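Long-range contacts in dnab-like replicative helicase (Bacillus phage SPP1, PDB 3BH0), which probably couples ATP hydrolysis to 5'-3' unwinding of double-stranded DNA in phage replication, this chain being its ATPase domain: residues F70-A75 and D258-L263; I184-Y189 and I225-L230. All coordinates share one frame; numbering follows the deposited sequence.

Contact 1 of 2, residues F70-A75 and D258-L263; sequences FVLIAA and DIIEFL
Asp258, just ahead of strand 259-263, holds the start of strand 70-74 by both its backbone and its carboxylate. Its backbone N donates to Phe70 O in the carbonyl plane, while OD2 takes the N-H of Phe70 at 2.8 Å, the donor standing above the carboxylate plane. CG of Asp258 lies beside its own backbone N (chi1 -51°), which brings the carboxylate to the N-H of Phe70. The same carboxylate forms salt bridges with Arg287, Lys214 and Arg68, so it probably stays ionised although buried. Ile259 N adds a weak bond to Phe70 O; Ile259 O receives Leu72 N at 2.8 Å, and its CB rests 3.8 Å from Val71 CB. Ile260, on the reverse face beside Leu72, brings CG1 alongside Leu72 CB. The two strands run parallel in one register, Val71 facing Ile259 and Ala74 facing Phe262, as central neighbours in the sheet of a P-loop NTPase; strand 70-74 leads through Ala75 into what is probably the Walker A loop, and Ala75 O accepts a hydrogen bond from Lys81 NZ. Glu261 N meets Leu72 O at 2.7 Å, nearly along the C=O axis, and Glu261 O accepts from Ala74 N, which lies above the carbonyl plane. The Glu261 side chain, extended beyond CG, runs side by side with Ile73, CG 3.7 Å from Ile73 CG1; Glu261 OE1 is hydrogen-bonded to Tyr65 OH. Phe262 turns its ring edge to Ala74 O, with CD1 3.8 Å from Ala74 CB, and Ile260 CG2 sits over one ring face, offset toward the rim. Leu263 N closes the ladder on Ala74 O at 3.2 Å; its side chain crosses that of Ile73 obliquely, CD2 meeting Ile73 CG2, and CB abuts Ala75 CB, with Phe84 of helix 81-93 packed against both Ile73 and Leu263.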
# COMPACT_ATOMS: atom_id res chain seq x y z
N PHE A 70 -4.80 -1.34 9.75
CA PHE A 70 -5.15 -2.11 8.60
C PHE A 70 -5.59 -1.09 7.55
O PHE A 70 -6.64 -0.46 7.68
CB PHE A 70 -6.27 -3.09 8.95
CG PHE A 70 -6.78 -3.88 7.80
CD1 PHE A 70 -5.93 -4.29 6.78
CD2 PHE A 70 -8.12 -4.24 7.74
CE1 PHE A 70 -6.41 -5.02 5.71
CE2 PHE A 70 -8.61 -4.98 6.67
CZ PHE A 70 -7.75 -5.37 5.65
N VAL A 71 -4.73 -0.88 6.56
CA VAL A 71 -5.01 0.10 5.52
C VAL A 71 -5.29 -0.53 4.17
O VAL A 71 -4.67 -1.50 3.75
CB VAL A 71 -4.00 1.31 5.49
CG1 VAL A 71 -2.83 1.07 6.39
CG2 VAL A 71 -3.55 1.67 4.09
N LEU A 72 -6.31 0.04 3.53
CA LEU A 72 -6.82 -0.41 2.26
C LEU A 72 -6.54 0.63 1.17
O LEU A 72 -6.80 1.82 1.35
CB LEU A 72 -8.32 -0.66 2.42
CG LEU A 72 -8.94 -1.64 1.43
CD1 LEU A 72 -8.56 -3.08 1.82
CD2 LEU A 72 -10.44 -1.45 1.41
N ILE A 73 -5.97 0.17 0.07
CA ILE A 73 -5.76 0.99 -1.12
C ILE A 73 -6.63 0.36 -2.19
O ILE A 73 -6.29 -0.69 -2.74
CB ILE A 73 -4.27 1.03 -1.57
CG1 ILE A 73 -3.39 1.64 -0.48
CG2 ILE A 73 -4.14 1.87 -2.83
CD1 ILE A 73 -1.91 1.48 -0.71
N ALA A 74 -7.76 0.99 -2.44
CA ALA A 74 -8.69 0.52 -3.43
C ALA A 74 -8.83 1.48 -4.63
O ALA A 74 -8.81 2.70 -4.50
CB ALA A 74 -10.03 0.23 -2.79
N ALA A 75 -8.94 0.91 -5.82
CA ALA A 75 -9.09 1.73 -7.03
C ALA A 75 -9.55 0.85 -8.16
O ALA A 75 -9.27 -0.34 -8.18
CB ALA A 75 -7.76 2.40 -7.40
N ASP A 258 -8.80 0.75 9.21
CA ASP A 258 -8.62 2.01 9.89
C ASP A 258 -8.49 3.12 8.85
O ASP A 258 -9.00 4.23 9.03
CB ASP A 258 -7.38 1.92 10.79
CG ASP A 258 -7.43 0.70 11.68
OD1 ASP A 258 -8.45 0.54 12.39
OD2 ASP A 258 -6.51 -0.13 11.62
N ILE A 259 -7.80 2.80 7.76
CA ILE A 259 -7.57 3.74 6.68
C ILE A 259 -7.97 3.12 5.34
O ILE A 259 -7.61 1.99 5.02
CB ILE A 259 -6.12 4.24 6.66
CG1 ILE A 259 -5.75 4.83 8.04
CG2 ILE A 259 -5.94 5.29 5.56
CD1 ILE A 259 -4.29 5.19 8.25
N ILE A 260 -8.74 3.88 4.57
CA ILE A 260 -9.09 3.49 3.22
C ILE A 260 -8.71 4.63 2.28
O ILE A 260 -9.29 5.71 2.31
CB ILE A 260 -10.58 3.15 3.08
CG1 ILE A 260 -10.94 1.99 4.02
CG2 ILE A 260 -10.94 2.86 1.60
CD1 ILE A 260 -12.44 1.64 4.08
N GLU A 261 -7.72 4.37 1.45
CA GLU A 261 -7.36 5.34 0.45
C GLU A 261 -7.77 4.88 -0.95
O GLU A 261 -7.33 3.85 -1.43
CB GLU A 261 -5.88 5.74 0.56
CG GLU A 261 -4.97 4.65 1.04
CD GLU A 261 -3.66 5.17 1.62
OE1 GLU A 261 -3.68 5.61 2.77
OE2 GLU A 261 -2.62 5.11 0.94
N PHE A 262 -8.67 5.65 -1.56
CA PHE A 262 -9.06 5.47 -2.95
C PHE A 262 -8.12 6.27 -3.85
O PHE A 262 -7.64 7.33 -3.46
CB PHE A 262 -10.49 5.95 -3.19
CG PHE A 262 -11.55 5.13 -2.50
CD1 PHE A 262 -11.52 3.75 -2.53
CD2 PHE A 262 -12.62 5.76 -1.89
CE1 PHE A 262 -12.53 3.00 -1.91
CE2 PHE A 262 -13.65 5.02 -1.28
CZ PHE A 262 -13.60 3.64 -1.29
N LEU A 263 -7.86 5.74 -5.03
CA LEU A 263 -7.15 6.45 -6.08
C LEU A 263 -8.09 6.76 -7.23
O LEU A 263 -8.90 5.93 -7.63
CB LEU A 263 -5.95 5.64 -6.58
CG LEU A 263 -4.59 5.65 -5.88
CD1 LEU A 263 -4.58 6.17 -4.44
CD2 LEU A 263 -4.04 4.26 -5.90

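Contact 2 of 2, residues I184-Y189 and I225-L230; sequences IVMIDY and IALSQL
Strands 184-188 and 225-228 lie parallel, the two ends of a right-handed beta-alpha-beta crossover through helix 202-220, and are packed closely along 184-187 and 225-227. Ile225 N donates almost straight to Val185 O at 2.7 Å, and Ile225 O returns the grip on Ile187 N. On the face turned to helix 81-93, Met186 and Ile225 point the same way; a bend at chi3 (86°) folds the Met186 methyl CE down to 3.6 Å from Ile225 CG2. Ile225 CD1 reaches Ile184 CG2. Leu227 N bonds to Ile187 O at 3.2 Å, and this oxygen also accepts Tyr189 N, across the inverse gamma turn centred on Asp188. The turn carries the chain past Leu227, whose side chain crosses that of Asp188 obliquely, CD2 3.7 Å from Asp188 OD1, while Tyr189 CA makes a C-H...O contact with Leu227 O. Beyond it the packing loosens: the partly exposed Tyr189 ring and the exposed Gln229 amide cross obliquely, planes 51° apart, with Gln229 OE1 nearest Tyr189 CE1 at 3.5 Å. Ser228 OG donates to Gln229 O and is also hydrogen-bonded to Gln191 NE2, while Gln229 N is hydrogen-bonded to Gln191 OE1. Backbone bonds and methyl packing thus fix the buried end, whereas the Tyr189-Gln229 approach, lacking a hydrogen bond between the two side chains, probably constrains the outer end much less.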
# COMPACT_ATOMS: atom_id res chain seq x y z
N ILE A 184 5.91 -4.11 7.61
CA ILE A 184 4.72 -3.67 6.90
C ILE A 184 4.32 -4.74 5.90
O ILE A 184 5.12 -5.11 5.04
CB ILE A 184 4.96 -2.32 6.19
CG1 ILE A 184 5.40 -1.26 7.20
CG2 ILE A 184 3.70 -1.86 5.41
CD1 ILE A 184 6.72 -0.64 6.89
N VAL A 185 3.11 -5.26 6.02
CA VAL A 185 2.65 -6.33 5.13
C VAL A 185 1.79 -5.77 4.01
O VAL A 185 0.67 -5.32 4.25
CB VAL A 185 1.91 -7.44 5.94
CG1 VAL A 185 1.55 -8.63 5.07
CG2 VAL A 185 2.79 -7.88 7.13
N MET A 186 2.32 -5.76 2.79
CA MET A 186 1.59 -5.29 1.61
C MET A 186 1.02 -6.47 0.85
O MET A 186 1.74 -7.41 0.53
CB MET A 186 2.48 -4.49 0.66
CG MET A 186 2.98 -3.16 1.18
SD MET A 186 3.26 -1.98 -0.17
CE MET A 186 1.61 -1.30 -0.36
N ILE A 187 -0.27 -6.42 0.54
CA ILE A 187 -0.88 -7.52 -0.19
C ILE A 187 -1.37 -7.09 -1.59
O ILE A 187 -2.37 -6.37 -1.71
CB ILE A 187 -1.96 -8.20 0.66
CG1 ILE A 187 -1.35 -8.52 2.05
CG2 ILE A 187 -2.50 -9.47 -0.05
CD1 ILE A 187 -2.32 -8.84 3.12
N ASP A 188 -0.65 -7.52 -2.64
CA ASP A 188 -1.12 -7.23 -4.00
C ASP A 188 -2.36 -8.00 -4.29
O ASP A 188 -2.41 -9.09 -4.86
CB ASP A 188 -0.12 -7.32 -5.15
CG ASP A 188 -0.68 -6.68 -6.47
OD1 ASP A 188 -1.88 -6.29 -6.54
OD2 ASP A 188 0.09 -6.59 -7.45
N TYR A 189 -3.36 -7.30 -3.79
CA TYR A 189 -4.77 -7.45 -3.93
C TYR A 189 -5.46 -8.58 -3.24
O TYR A 189 -5.17 -9.76 -3.45
CB TYR A 189 -5.32 -6.81 -5.23
CG TYR A 189 -6.05 -7.63 -6.24
CD1 TYR A 189 -7.41 -7.88 -6.10
CD2 TYR A 189 -5.41 -8.03 -7.41
CE1 TYR A 189 -8.11 -8.58 -7.07
CE2 TYR A 189 -6.10 -8.73 -8.40
CZ TYR A 189 -7.44 -9.00 -8.22
OH TYR A 189 -8.11 -9.70 -9.18
N ILE A 225 -1.26 -3.48 4.73
CA ILE A 225 -1.73 -2.68 3.61
C ILE A 225 -2.24 -3.61 2.51
O ILE A 225 -1.46 -4.27 1.82
CB ILE A 225 -0.64 -1.72 3.06
CG1 ILE A 225 -0.15 -0.74 4.14
CG2 ILE A 225 -1.20 -0.91 1.92
CD1 ILE A 225 1.05 0.08 3.75
N ALA A 226 -3.57 -3.67 2.37
CA ALA A 226 -4.18 -4.47 1.34
C ALA A 226 -4.71 -3.60 0.19
O ALA A 226 -5.48 -2.64 0.39
CB ALA A 226 -5.29 -5.35 1.93
N LEU A 227 -4.26 -3.94 -1.01
CA LEU A 227 -4.83 -3.44 -2.25
C LEU A 227 -6.15 -4.16 -2.50
O LEU A 227 -6.30 -5.34 -2.20
CB LEU A 227 -3.85 -3.67 -3.42
CG LEU A 227 -2.81 -2.58 -3.70
CD1 LEU A 227 -1.95 -2.32 -2.48
CD2 LEU A 227 -1.93 -2.93 -4.90
N SER A 228 -7.11 -3.43 -3.07
CA SER A 228 -8.44 -3.93 -3.28
C SER A 228 -9.02 -3.37 -4.57
O SER A 228 -8.85 -2.20 -4.90
CB SER A 228 -9.35 -3.57 -2.10
OG SER A 228 -10.70 -3.83 -2.42
N GLN A 229 -9.74 -4.23 -5.28
CA GLN A 229 -10.41 -3.83 -6.50
C GLN A 229 -11.68 -3.11 -6.09
O GLN A 229 -11.99 -3.05 -4.90
CB GLN A 229 -10.69 -5.07 -7.37
CG GLN A 229 -11.80 -6.02 -6.88
CD GLN A 229 -11.74 -7.41 -7.57
OE1 GLN A 229 -11.07 -7.59 -8.58
NE2 GLN A 229 -12.42 -8.39 -7.00
N LEU A 230 -12.38 -2.54 -7.06
CA LEU A 230 -13.67 -1.88 -6.80
C LEU A 230 -14.68 -2.29 -7.85
O LEU A 230 -14.30 -2.76 -8.94
CB LEU A 230 -13.54 -0.35 -6.79
CG LEU A 230 -12.94 0.25 -5.52
CD1 LEU A 230 -12.50 1.67 -5.76
CD2 LEU A 230 -13.93 0.19 -4.38

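Contacts 1 and 2 are neighbouring strand pairs of one sheet: strand 223-228 of contact 2 is hydrogen-bonded to strand 70-74 of contact 1, probably through Val71 O to Ala226 N and Ile73 O to Ser228 N. Contact 2 is nested within the long loop that contact 1 closes. Contact 1 is buried throughout and paired along its whole length, with a charged cluster at one end; contact 2 is buried at first but opens at Tyr189 and Gln229. Both turn side chains to helix 81-93, which follows the probable Walker A loop. In contact 1 a carboxylate with basic partners takes a backbone N-H across the strands; in contact 2 Asp188 packs against a leucine methyl, and the crossing hydrogen bonds are all backbone to backbone.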